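Local coordinates for protein L-methionine gamma-lyase (Fusobacterium nucleatum subsp. nucleatum, PDB 6LXU) that belongs to the Cys/Met metabolism family of pyridoxal phosphate-dependent enzymes and holds its cofactor as part of a covalently modified residue of the chain, at residues A[87-92]-A[221-225]; A[84-88]-A[245-249]; A[322-327]-A[351-355]; A[283-287]-A[392-398]; A[104-110]-A[150-155]. One frame throughout, in Å; residues are numbered along the deposited sequence. Where two conformers were deposited one is given.

How the contacts relate
Contacts 1, 2 and 5 belong to the seven-stranded sheet of the large, cofactor-bearing part of the chain. Contacts 3 and 4 belong to the smaller C-terminal part with its own sheet. Contacts 1 and 2 share Ser87 and Ser88, lie about 6 Å apart between centres, and are joined through the neighbouring strands 82-86 and 223-227. The centres of contacts 5 and 1 are about 21 Å apart; in the chain, contact 5 lies between the first and second segments of contact 1, and likewise of contact 2. Contacts 3 and 4 have centres about 14 Å apart and meet where Ala325 packs on Ile398. Contacts 1 and 2 bring cofactor site and subunit interface together; contact 3 meets the second subunit elsewhere.

Contact 1 (A[87-92]-A[221-225]); sequences SSGMGA and IAGLV
Ser87 meets Ile221 backbone to backbone. Its O lies 3.0 Å from Ile221 O; both are acceptors, so no bond joins them. The Ser87 hydroxyl bonds to Ser87 of the second subunit. Ser88 CB then presses on the Ile221 CG2 branch at 3.4 Å, which is tight for two carbons. Ser88 is the N-cap of helix 89-100. With chi1 at 69° its OG swings over the helix start and accepts from Gly91 N at 2.8 Å; it also bonds to Gly245 O of the second subunit. The backbones are in direct contact here. Gly223 CA makes a CA-H...O contact of 3.2 Å with Ser88 O, and Gly89 N sits beside Ala222 O without a proper bond. Gly89 N and Met90 N instead bind the phosphate of the modified residue LLP at position 212. One turn on, Ala92 CB points toward strand 223-225. It lies 3.7 Å from Val225 CG2 and equally close to Leu224 N. The helix start thus rests on a bare glycine of the strand and turns the N-H groups of Gly89 and Met90 to the phosphate. This is the phosphate-binding helix N-terminus of fold-type I pyridoxal phosphate enzymes.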
# COMPACT_ATOMS: atom_id res chain seq x y z
N SER A 87 14.20 9.20 -1.26
CA SER A 87 12.90 9.28 -1.92
C SER A 87 12.92 9.85 -3.34
O SER A 87 11.85 10.04 -3.92
CB SER A 87 11.92 10.04 -1.04
OG SER A 87 12.38 11.35 -0.84
N SER A 88 14.11 10.06 -3.91
CA SER A 88 14.25 10.26 -5.36
C SER A 88 15.72 10.14 -5.71
O SER A 88 16.59 10.26 -4.84
CB SER A 88 13.74 11.64 -5.82
OG SER A 88 14.59 12.67 -5.34
N GLY A 89 16.00 9.95 -6.99
CA GLY A 89 17.35 10.10 -7.51
C GLY A 89 17.97 11.44 -7.16
O GLY A 89 19.14 11.50 -6.73
N MET A 90 17.22 12.52 -7.31
CA MET A 90 17.75 13.82 -6.91
C MET A 90 18.02 13.88 -5.42
O MET A 90 18.95 14.59 -4.98
CB MET A 90 16.86 14.98 -7.37
CG MET A 90 16.79 15.16 -8.88
SD MET A 90 18.37 15.14 -9.73
CE MET A 90 19.23 16.52 -8.99
N GLY A 91 17.24 13.14 -4.62
CA GLY A 91 17.55 12.99 -3.20
C GLY A 91 18.87 12.29 -2.94
O GLY A 91 19.61 12.68 -2.03
N ALA A 92 19.16 11.24 -3.70
CA ALA A 92 20.44 10.54 -3.59
C ALA A 92 21.59 11.47 -3.97
O ALA A 92 22.61 11.54 -3.26
CB ALA A 92 20.43 9.30 -4.46
N ILE A 221 9.13 6.93 -7.14
CA ILE A 221 10.23 7.89 -7.24
C ILE A 221 11.19 7.53 -6.10
O ILE A 221 10.77 7.47 -4.93
CB ILE A 221 9.73 9.33 -7.10
CG1 ILE A 221 8.67 9.70 -8.16
CG2 ILE A 221 10.90 10.31 -7.15
CD1 ILE A 221 9.14 9.76 -9.59
N ALA A 222 12.46 7.25 -6.42
CA ALA A 222 13.42 6.82 -5.40
C ALA A 222 14.84 6.92 -5.91
O ALA A 222 15.09 6.88 -7.11
CB ALA A 222 13.12 5.38 -5.00
N GLY A 223 15.76 7.05 -4.96
CA GLY A 223 17.18 7.12 -5.25
C GLY A 223 17.95 6.16 -4.37
O GLY A 223 17.50 5.78 -3.30
N LEU A 224 19.15 5.80 -4.84
CA LEU A 224 20.05 4.92 -4.09
C LEU A 224 21.47 5.40 -4.24
O LEU A 224 21.86 5.93 -5.28
CB LEU A 224 19.94 3.47 -4.58
CG LEU A 224 18.58 2.81 -4.41
CD1 LEU A 224 18.45 1.56 -5.24
CD2 LEU A 224 18.29 2.53 -2.95
N VAL A 225 22.25 5.20 -3.17
CA VAL A 225 23.68 5.49 -3.15
C VAL A 225 24.41 4.24 -2.70
O VAL A 225 23.95 3.58 -1.78
CB VAL A 225 23.99 6.64 -2.16
CG1 VAL A 225 25.48 6.93 -2.09
CG2 VAL A 225 23.22 7.90 -2.52

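Contact 2 (A[84-88]-A[245-249]); sequences IAMSS and GAVLG
Ser87 and Leu248 bring their CA atoms to 4.1 Å where the loop 245-249 passes the end of strand 82-86, and Ser87 N donates to Ala246 O at 2.9 Å. The donor stands above the carbonyl plane, 57° out of it, and so is not on a lone pair. Ala246 is the centre of an inverse gamma turn, closed by a weak bond from Val247 N to Gly245 O. The same Ala246 O also receives a CA-H...O contact from Met86 CA. A water fills in the next backbone pair, donating to Ala85 O and accepting from Leu248 N, each at 2.8 Å.

Among the side chains, Ala246 CB points toward segment 84-88 and lies 3.6 Å from Ser87 OG, a hydroxyl bonded to Ser87 of the second subunit. Met86 CB comes alongside the same methyl at 4.2 Å. Beyond CB the Met86 chain bends at chi2 (78°) and leaves the loop for Val225. Leu248 has its CG opposite the backbone N (chi1 -174°), which carries CG toward the strand, where its two methyls part. CD2 meets Ala85 CB at 3.9 Å, while CD1 sits 3.7 Å from Met86 O. Leu70 of helix 65-78 and Ala222 also touch this leucine.

Ser87 CB packs on Val247 O. Val247 itself packs on Ser88 of the second subunit, and Gly245 O accepts from the Ser88 hydroxyl there. The loop between helices 229-244 and 250-260 thus closes over the strand end and carries on into the neighbouring chain. This is a piece of the dimer interface beside the cofactor site of a fold-type I enzyme.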
# COMPACT_ATOMS: atom_id res chain seq x y z
N ILE A 84 22.52 3.38 0.69
CA ILE A 84 21.61 4.34 1.32
C ILE A 84 20.48 4.60 0.34
O ILE A 84 20.72 4.79 -0.85
CB ILE A 84 22.28 5.68 1.62
CG1 ILE A 84 23.70 5.52 2.14
CG2 ILE A 84 21.44 6.47 2.62
CD1 ILE A 84 24.40 6.84 2.18
N ALA A 85 19.24 4.62 0.85
CA ALA A 85 18.07 4.90 0.04
C ALA A 85 17.48 6.26 0.36
O ALA A 85 17.48 6.70 1.51
CB ALA A 85 17.02 3.83 0.24
N MET A 86 16.94 6.89 -0.69
CA MET A 86 16.29 8.19 -0.60
C MET A 86 15.02 8.16 -1.44
O MET A 86 14.81 7.28 -2.26
CB MET A 86 17.21 9.31 -1.10
CG MET A 86 18.48 9.51 -0.29
SD MET A 86 19.78 8.32 -0.63
CE MET A 86 21.10 9.10 0.28
N SER A 87 14.20 9.20 -1.26
CA SER A 87 12.90 9.28 -1.92
C SER A 87 12.92 9.85 -3.34
O SER A 87 11.85 10.04 -3.92
CB SER A 87 11.92 10.04 -1.04
OG SER A 87 12.38 11.35 -0.84
N SER A 88 14.11 10.06 -3.91
CA SER A 88 14.25 10.26 -5.36
C SER A 88 15.72 10.14 -5.71
O SER A 88 16.59 10.26 -4.84
CB SER A 88 13.74 11.64 -5.82
OG SER A 88 14.59 12.67 -5.34
N GLY A 245 16.43 15.48 4.06
CA GLY A 245 15.26 14.78 4.54
C GLY A 245 14.54 13.98 3.48
O GLY A 245 13.33 13.78 3.58
N ALA A 246 15.26 13.48 2.47
CA ALA A 246 14.63 12.74 1.37
C ALA A 246 14.43 11.27 1.76
O ALA A 246 15.05 10.37 1.21
CB ALA A 246 15.47 12.88 0.12
N VAL A 247 13.50 11.06 2.69
CA VAL A 247 13.28 9.76 3.31
C VAL A 247 12.34 8.92 2.48
O VAL A 247 11.19 9.30 2.25
CB VAL A 247 12.70 9.92 4.73
CG1 VAL A 247 12.45 8.57 5.38
CG2 VAL A 247 13.64 10.74 5.60
N LEU A 248 12.83 7.75 2.04
CA LEU A 248 12.02 6.82 1.25
C LEU A 248 10.90 6.23 2.11
O LEU A 248 11.11 5.77 3.23
CB LEU A 248 12.91 5.71 0.71
CG LEU A 248 12.24 4.74 -0.26
CD1 LEU A 248 11.73 5.45 -1.51
CD2 LEU A 248 13.23 3.66 -0.64
N GLY A 249 9.69 6.20 1.56
CA GLY A 249 8.57 5.57 2.23
C GLY A 249 8.77 4.05 2.27
O GLY A 249 9.19 3.46 1.27
O HOH W 1 15.31 7.02 3.22

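Contact 3 (A[322-327]-A[351-355]); sequences GFEAGK and HPASM
Gly326 CA sits squarely over one face of the His351 imidazole, 3.7 Å from the ring centroid, in a CH-pi contact. With no side chain at Gly326, the ring can lie flat on the helix backbone. His351 reaches it with CG trans to the backbone N (chi1 175°). Both of its nitrogens are held: ND1 shares a 2.7 Å hydrogen bond with Ser354 OG, and NE2 bonds to Asp372 O. These two bonds fix the rotation of the ring. Ser354 OG can reach ND1 because chi1 (69°) folds it back toward its own loop.

The contact lies in the C-terminal part of the chain, where helix 322-332 packs on the turn that leaves strand 348-350. Residues 352-354 of that turn have helical backbone angles without the regular helix hydrogen bonds.

Phe323, in the first helical turn, has CG anti to the backbone N, which carries the ring over to residues 353-354. Its CD1 touches Ala353 CB at 3.8 Å, its CE1 edge meets Ala353 O at 3.6 Å, and CZ rests 3.8 Å from Ser354 CB. The Phe323 and His351 rings meet obliquely, their planes 57° apart. Lys327 lies next to Phe323 against the same serine methylene, with its CD 3.8 Å from Ser354 CB. The lysine chain bends at chi3, and NZ forms a salt bridge with Glu44 of the second subunit.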
# COMPACT_ATOMS: atom_id res chain seq x y z
N GLY A 322 13.15 16.16 -39.50
CA GLY A 322 13.18 17.21 -38.50
C GLY A 322 11.97 17.31 -37.58
O GLY A 322 11.37 16.30 -37.18
N PHE A 323 11.59 18.55 -37.28
CA PHE A 323 10.63 18.86 -36.20
C PHE A 323 9.25 18.26 -36.44
O PHE A 323 8.69 17.60 -35.56
CB PHE A 323 10.52 20.38 -36.05
CG PHE A 323 9.72 20.82 -34.85
CD1 PHE A 323 10.32 20.93 -33.61
CD2 PHE A 323 8.39 21.17 -34.98
CE1 PHE A 323 9.59 21.37 -32.51
CE2 PHE A 323 7.66 21.60 -33.89
CZ PHE A 323 8.26 21.70 -32.65
N GLU A 324 8.70 18.47 -37.63
CA GLU A 324 7.38 17.96 -37.94
C GLU A 324 7.38 16.43 -38.01
O GLU A 324 6.37 15.81 -37.66
CB GLU A 324 6.83 18.57 -39.24
CG GLU A 324 6.61 20.08 -39.16
CD GLU A 324 5.59 20.50 -38.11
OE1 GLU A 324 4.55 19.83 -37.97
OE2 GLU A 324 5.83 21.50 -37.42
N ALA A 325 8.48 15.84 -38.46
CA ALA A 325 8.60 14.39 -38.50
C ALA A 325 8.55 13.80 -37.09
O ALA A 325 7.91 12.75 -36.89
CB ALA A 325 9.86 13.96 -39.21
N GLY A 326 9.21 14.46 -36.14
CA GLY A 326 9.18 14.01 -34.74
C GLY A 326 7.78 13.99 -34.19
O GLY A 326 7.34 13.00 -33.59
N LYS A 327 7.04 15.08 -34.39
CA LYS A 327 5.67 15.15 -33.87
C LYS A 327 4.75 14.15 -34.57
O LYS A 327 3.96 13.46 -33.92
CB LYS A 327 5.11 16.57 -33.99
CG LYS A 327 5.89 17.62 -33.23
CD LYS A 327 5.08 18.89 -32.97
CE LYS A 327 4.54 19.53 -34.24
NZ LYS A 327 3.61 20.65 -33.93
N HIS A 351 10.04 13.46 -27.83
CA HIS A 351 10.63 14.28 -28.89
C HIS A 351 11.00 15.59 -28.21
O HIS A 351 10.14 16.47 -28.07
CB HIS A 351 9.61 14.47 -30.00
CG HIS A 351 10.05 15.40 -31.08
ND1 HIS A 351 9.28 16.46 -31.52
CD2 HIS A 351 11.18 15.41 -31.83
CE1 HIS A 351 9.93 17.08 -32.49
NE2 HIS A 351 11.08 16.47 -32.70
N PRO A 352 12.25 15.71 -27.72
CA PRO A 352 12.55 16.85 -26.86
C PRO A 352 12.25 18.23 -27.46
O PRO A 352 11.79 19.13 -26.74
CB PRO A 352 14.04 16.69 -26.56
CG PRO A 352 14.29 15.24 -26.66
CD PRO A 352 13.33 14.70 -27.67
N ALA A 353 12.45 18.39 -28.77
CA ALA A 353 12.26 19.71 -29.38
C ALA A 353 10.83 20.23 -29.24
O ALA A 353 10.64 21.43 -29.09
CB ALA A 353 12.67 19.70 -30.86
N SER A 354 9.84 19.34 -29.29
CA SER A 354 8.44 19.74 -29.14
C SER A 354 7.87 19.52 -27.74
O SER A 354 6.75 19.99 -27.48
CB SER A 354 7.56 18.99 -30.14
OG SER A 354 7.48 17.61 -29.81
N MET A 355 8.60 18.83 -26.87
CA MET A 355 8.05 18.38 -25.58
C MET A 355 8.82 19.05 -24.44
O MET A 355 8.49 20.19 -24.06
CB MET A 355 8.03 16.84 -25.53
CG MET A 355 7.03 16.31 -26.55
SD MET A 355 7.00 14.52 -26.74
CE MET A 355 6.47 13.98 -25.11

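Contact 4 (A[283-287]-A[392-398]); sequences KHPKV and EQGLEKI
This is a mixed polar and apolar surface contact at the end of the chain: Lys286 and His284, in the loop after helix 263-282, meet the C-terminal part of helix 384-396 and the chain end. The Lys286 chain is extended beyond CG and carries NZ across to two oxygens. NZ donates to the backbone carbonyl Leu395 O at 2.9 Å and to Ile398 O, part of the terminal carboxylate, at 2.7 Å. The second bond lies in the plane of its acceptor group. Leu395 O also accepts from Ile398 N, and the two donors come from opposite faces of its plane. The ammonium would probably offset the carboxylate charge and the partial negative character of the helix C-terminus.

His284 to Val287 form a type I beta turn leading into strand 287-291, outermost in the C-terminal sheet within this chain. The His284 ring is packed on both faces. Leu395 CD1 covers one, 3.7 Å from the centroid and 15° off the normal, in a CH-pi contact. Pro285 CD lies over the other. At the ring edge ND1 accepts from Lys286 N at 3.1 Å, so NE2 is the nitrogen that donates. It makes a weak bond of 3.2 Å to Glu392 OE1, whose carboxylate plane is turned 47° from the ring. Glu392 gets there by a bend at chi2 (57°). Phe280 also touches His284, Glu392 and Leu395.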
# COMPACT_ATOMS: atom_id res chain seq x y z
N LYS A 283 18.89 0.98 -40.08
CA LYS A 283 18.69 0.64 -41.50
C LYS A 283 17.46 1.32 -42.10
O LYS A 283 17.18 1.11 -43.29
CB LYS A 283 18.57 -0.88 -41.65
CG LYS A 283 19.85 -1.63 -41.32
CD LYS A 283 19.65 -3.14 -41.30
CE LYS A 283 20.98 -3.86 -41.11
NZ LYS A 283 20.80 -5.31 -40.84
N HIS A 284 16.74 2.13 -41.33
CA HIS A 284 15.50 2.70 -41.83
C HIS A 284 15.77 3.95 -42.65
O HIS A 284 16.46 4.84 -42.17
CB HIS A 284 14.54 3.04 -40.69
CG HIS A 284 13.13 3.20 -41.15
ND1 HIS A 284 12.69 4.32 -41.82
CD2 HIS A 284 12.07 2.36 -41.08
CE1 HIS A 284 11.42 4.18 -42.13
NE2 HIS A 284 11.01 3.00 -41.68
N PRO A 285 15.18 4.05 -43.87
CA PRO A 285 15.46 5.23 -44.71
C PRO A 285 15.07 6.59 -44.14
O PRO A 285 15.69 7.59 -44.51
CB PRO A 285 14.71 4.95 -46.01
CG PRO A 285 14.49 3.47 -46.03
CD PRO A 285 14.39 3.04 -44.60
N LYS A 286 14.09 6.65 -43.24
CA LYS A 286 13.66 7.93 -42.66
C LYS A 286 14.43 8.37 -41.41
O LYS A 286 14.22 9.47 -40.90
CB LYS A 286 12.16 7.91 -42.40
CG LYS A 286 11.38 7.81 -43.69
CD LYS A 286 9.89 7.93 -43.48
CE LYS A 286 9.14 7.70 -44.77
NZ LYS A 286 7.68 7.69 -44.55
N VAL A 287 15.34 7.51 -40.97
CA VAL A 287 16.16 7.77 -39.79
C VAL A 287 17.54 8.09 -40.32
O VAL A 287 18.13 7.27 -41.02
CB VAL A 287 16.20 6.54 -38.86
CG1 VAL A 287 17.16 6.77 -37.70
CG2 VAL A 287 14.80 6.24 -38.34
N GLU A 392 7.26 1.21 -37.14
CA GLU A 392 7.18 1.13 -38.60
C GLU A 392 5.95 1.85 -39.13
O GLU A 392 6.07 2.66 -40.07
CB GLU A 392 7.21 -0.33 -39.07
CG GLU A 392 7.01 -0.56 -40.57
CD GLU A 392 8.00 0.16 -41.46
OE1 GLU A 392 9.09 0.57 -41.00
OE2 GLU A 392 7.67 0.33 -42.66
N GLN A 393 4.77 1.59 -38.57
CA GLN A 393 3.56 2.26 -39.05
C GLN A 393 3.61 3.76 -38.79
O GLN A 393 3.15 4.55 -39.62
CB GLN A 393 2.26 1.61 -38.54
CG GLN A 393 1.98 1.73 -37.04
CD GLN A 393 1.43 3.08 -36.62
OE1 GLN A 393 0.81 3.80 -37.40
NE2 GLN A 393 1.66 3.43 -35.36
N GLY A 394 4.19 4.18 -37.66
CA GLY A 394 4.35 5.60 -37.39
C GLY A 394 5.30 6.28 -38.37
O GLY A 394 5.04 7.40 -38.85
N LEU A 395 6.41 5.62 -38.65
CA LEU A 395 7.39 6.15 -39.61
C LEU A 395 6.81 6.26 -41.02
O LEU A 395 7.18 7.18 -41.77
CB LEU A 395 8.66 5.28 -39.63
CG LEU A 395 9.54 5.37 -38.37
CD1 LEU A 395 10.49 4.19 -38.34
CD2 LEU A 395 10.28 6.69 -38.30
N GLU A 396 5.90 5.35 -41.39
CA GLU A 396 5.21 5.41 -42.69
C GLU A 396 4.43 6.71 -42.87
O GLU A 396 4.25 7.17 -44.01
CB GLU A 396 4.25 4.23 -42.87
CG GLU A 396 4.93 2.90 -43.17
CD GLU A 396 3.98 1.71 -43.20
OE1 GLU A 396 2.81 1.82 -42.78
OE2 GLU A 396 4.42 0.62 -43.65
N LYS A 397 3.96 7.31 -41.78
CA LYS A 397 3.16 8.55 -41.83
C LYS A 397 3.98 9.81 -42.07
O LYS A 397 3.40 10.87 -42.34
CB LYS A 397 2.34 8.74 -40.54
CG LYS A 397 1.50 7.54 -40.11
CD LYS A 397 0.58 7.03 -41.20
CE LYS A 397 -0.38 5.99 -40.66
NZ LYS A 397 0.30 4.71 -40.31
N ILE A 398 5.31 9.75 -41.95
CA ILE A 398 6.15 10.92 -42.19
C ILE A 398 6.24 11.13 -43.70
O ILE A 398 6.68 10.24 -44.42
CB ILE A 398 7.57 10.76 -41.61
CG1 ILE A 398 7.52 10.58 -40.09
CG2 ILE A 398 8.43 11.97 -41.97
CD1 ILE A 398 8.81 10.03 -39.50
OXT ILE A 398 5.89 12.20 -44.22

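Contact 5 (A[104-110]-A[150-155]); sequences GDHVVTD and NTRVVY
Strands 106-110 and 151-155 run parallel as neighbours in the seven-stranded sheet, pairing His106 with Thr151 and then Val107 with Val153. The register slips by one residue between these pairs, a beta bulge. Arg152 N donates to His106 O at 2.8 Å at the bulge; beyond it Val108 N bonds to Val153 O and Tyr155 N to Val108 O.

At the start, Asn150 uses its side-chain amide: ND2 donates almost straight to Gly104 O at 2.9 Å (166°). His106 and Thr151 lie side by side on one face, joined by a 2.8 Å hydrogen bond between ND1 and OG1. Thr151 OG1 lies in the plane of the His106 ring, whose NE2 bonds to Thr133. On the same face Val108 CG2 touches Thr151 CG2 at 3.9 Å. Val107 and Val153 pack on the other face.

Asp105 and Arg152 run alongside each other through their carbon chains, but their charged atoms do not meet. Asp105 pairs with Lys102, and Arg152 bonds to Asn181 O and Val100 O. At the far end Thr109 OG1, trans to its N (chi1 -167°), donates to Tyr155 O at 2.7 Å. Such a mostly parallel sheet, with helices linking its strands, forms the core of the large domain in fold-type I enzymes.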
# COMPACT_ATOMS: atom_id res chain seq x y z
N GLY A 104 33.62 27.05 -0.99
CA GLY A 104 35.06 27.10 -1.29
C GLY A 104 35.60 25.88 -2.01
O GLY A 104 36.73 25.91 -2.52
N ASP A 105 34.83 24.78 -2.05
CA ASP A 105 35.20 23.60 -2.81
C ASP A 105 34.92 23.84 -4.28
O ASP A 105 34.16 24.72 -4.67
CB ASP A 105 34.41 22.36 -2.37
CG ASP A 105 34.86 21.77 -1.06
OD1 ASP A 105 35.93 22.17 -0.54
OD2 ASP A 105 34.16 20.86 -0.56
N HIS A 106 35.53 22.97 -5.09
CA HIS A 106 35.39 22.98 -6.54
C HIS A 106 34.90 21.60 -7.04
O HIS A 106 35.22 20.56 -6.46
CB HIS A 106 36.74 23.38 -7.16
CG HIS A 106 36.79 23.36 -8.66
ND1 HIS A 106 37.59 22.48 -9.35
CD2 HIS A 106 36.19 24.14 -9.59
CE1 HIS A 106 37.47 22.70 -10.64
NE2 HIS A 106 36.64 23.71 -10.82
N VAL A 107 34.13 21.65 -8.12
CA VAL A 107 33.57 20.46 -8.77
C VAL A 107 33.93 20.53 -10.25
O VAL A 107 33.78 21.58 -10.88
CB VAL A 107 32.03 20.42 -8.63
CG1 VAL A 107 31.43 19.26 -9.42
CG2 VAL A 107 31.63 20.37 -7.17
N VAL A 108 34.39 19.40 -10.79
CA VAL A 108 34.55 19.21 -12.22
C VAL A 108 33.48 18.24 -12.70
O VAL A 108 33.35 17.15 -12.14
CB VAL A 108 35.94 18.66 -12.60
CG1 VAL A 108 36.04 18.36 -14.09
CG2 VAL A 108 37.03 19.63 -12.16
N THR A 109 32.74 18.62 -13.72
CA THR A 109 31.70 17.76 -14.26
C THR A 109 31.48 18.05 -15.74
O THR A 109 32.25 18.82 -16.35
CB THR A 109 30.41 17.84 -13.40
OG1 THR A 109 29.53 16.77 -13.77
CG2 THR A 109 29.69 19.16 -13.58
N ASP A 110 30.48 17.42 -16.33
CA ASP A 110 30.21 17.54 -17.76
C ASP A 110 29.04 18.47 -17.99
O ASP A 110 28.18 18.61 -17.13
CB ASP A 110 29.92 16.15 -18.33
CG ASP A 110 30.20 16.05 -19.82
OD1 ASP A 110 29.40 16.62 -20.61
OD2 ASP A 110 31.20 15.42 -20.21
N ASN A 150 41.59 22.49 -4.76
CA ASN A 150 40.33 22.44 -4.03
C ASN A 150 39.21 21.66 -4.75
O ASN A 150 38.06 21.73 -4.32
CB ASN A 150 39.84 23.86 -3.67
CG ASN A 150 39.50 24.68 -4.88
OD1 ASN A 150 40.16 24.59 -5.91
ND2 ASN A 150 38.46 25.49 -4.77
N THR A 151 39.53 20.93 -5.82
CA THR A 151 38.54 20.04 -6.45
C THR A 151 38.19 18.92 -5.49
O THR A 151 39.02 18.10 -5.13
CB THR A 151 39.05 19.47 -7.78
OG1 THR A 151 39.42 20.56 -8.62
CG2 THR A 151 37.96 18.63 -8.47
N ARG A 152 36.94 18.93 -5.04
CA ARG A 152 36.46 17.94 -4.10
C ARG A 152 35.68 16.80 -4.78
O ARG A 152 35.63 15.71 -4.24
CB ARG A 152 35.59 18.63 -3.04
CG ARG A 152 34.94 17.75 -2.00
CD ARG A 152 35.92 16.89 -1.23
NE ARG A 152 35.28 16.22 -0.10
CZ ARG A 152 35.73 15.13 0.51
NH1 ARG A 152 36.87 14.54 0.10
NH2 ARG A 152 35.07 14.62 1.53
N VAL A 153 35.04 17.10 -5.90
CA VAL A 153 34.22 16.12 -6.61
C VAL A 153 34.48 16.21 -8.10
O VAL A 153 34.51 17.29 -8.69
CB VAL A 153 32.70 16.36 -6.35
CG1 VAL A 153 31.82 15.57 -7.32
CG2 VAL A 153 32.34 16.04 -4.92
N VAL A 154 34.65 15.03 -8.70
CA VAL A 154 34.52 14.86 -10.14
C VAL A 154 33.24 14.03 -10.32
O VAL A 154 33.16 12.92 -9.81
CB VAL A 154 35.76 14.18 -10.76
CG1 VAL A 154 35.52 13.79 -12.20
CG2 VAL A 154 36.95 15.13 -10.66
N TYR A 155 32.25 14.60 -10.99
CA TYR A 155 30.91 14.00 -11.11
C TYR A 155 30.69 13.60 -12.55
O TYR A 155 30.82 14.43 -13.44
CB TYR A 155 29.86 15.00 -10.65
CG TYR A 155 28.46 14.42 -10.60
CD1 TYR A 155 27.71 14.31 -11.74
CD2 TYR A 155 27.92 13.97 -9.41
CE1 TYR A 155 26.44 13.74 -11.72
CE2 TYR A 155 26.64 13.42 -9.36
CZ TYR A 155 25.90 13.31 -10.52
OH TYR A 155 24.62 12.77 -10.45
O HOH W 2 38.24 20.91 -1.34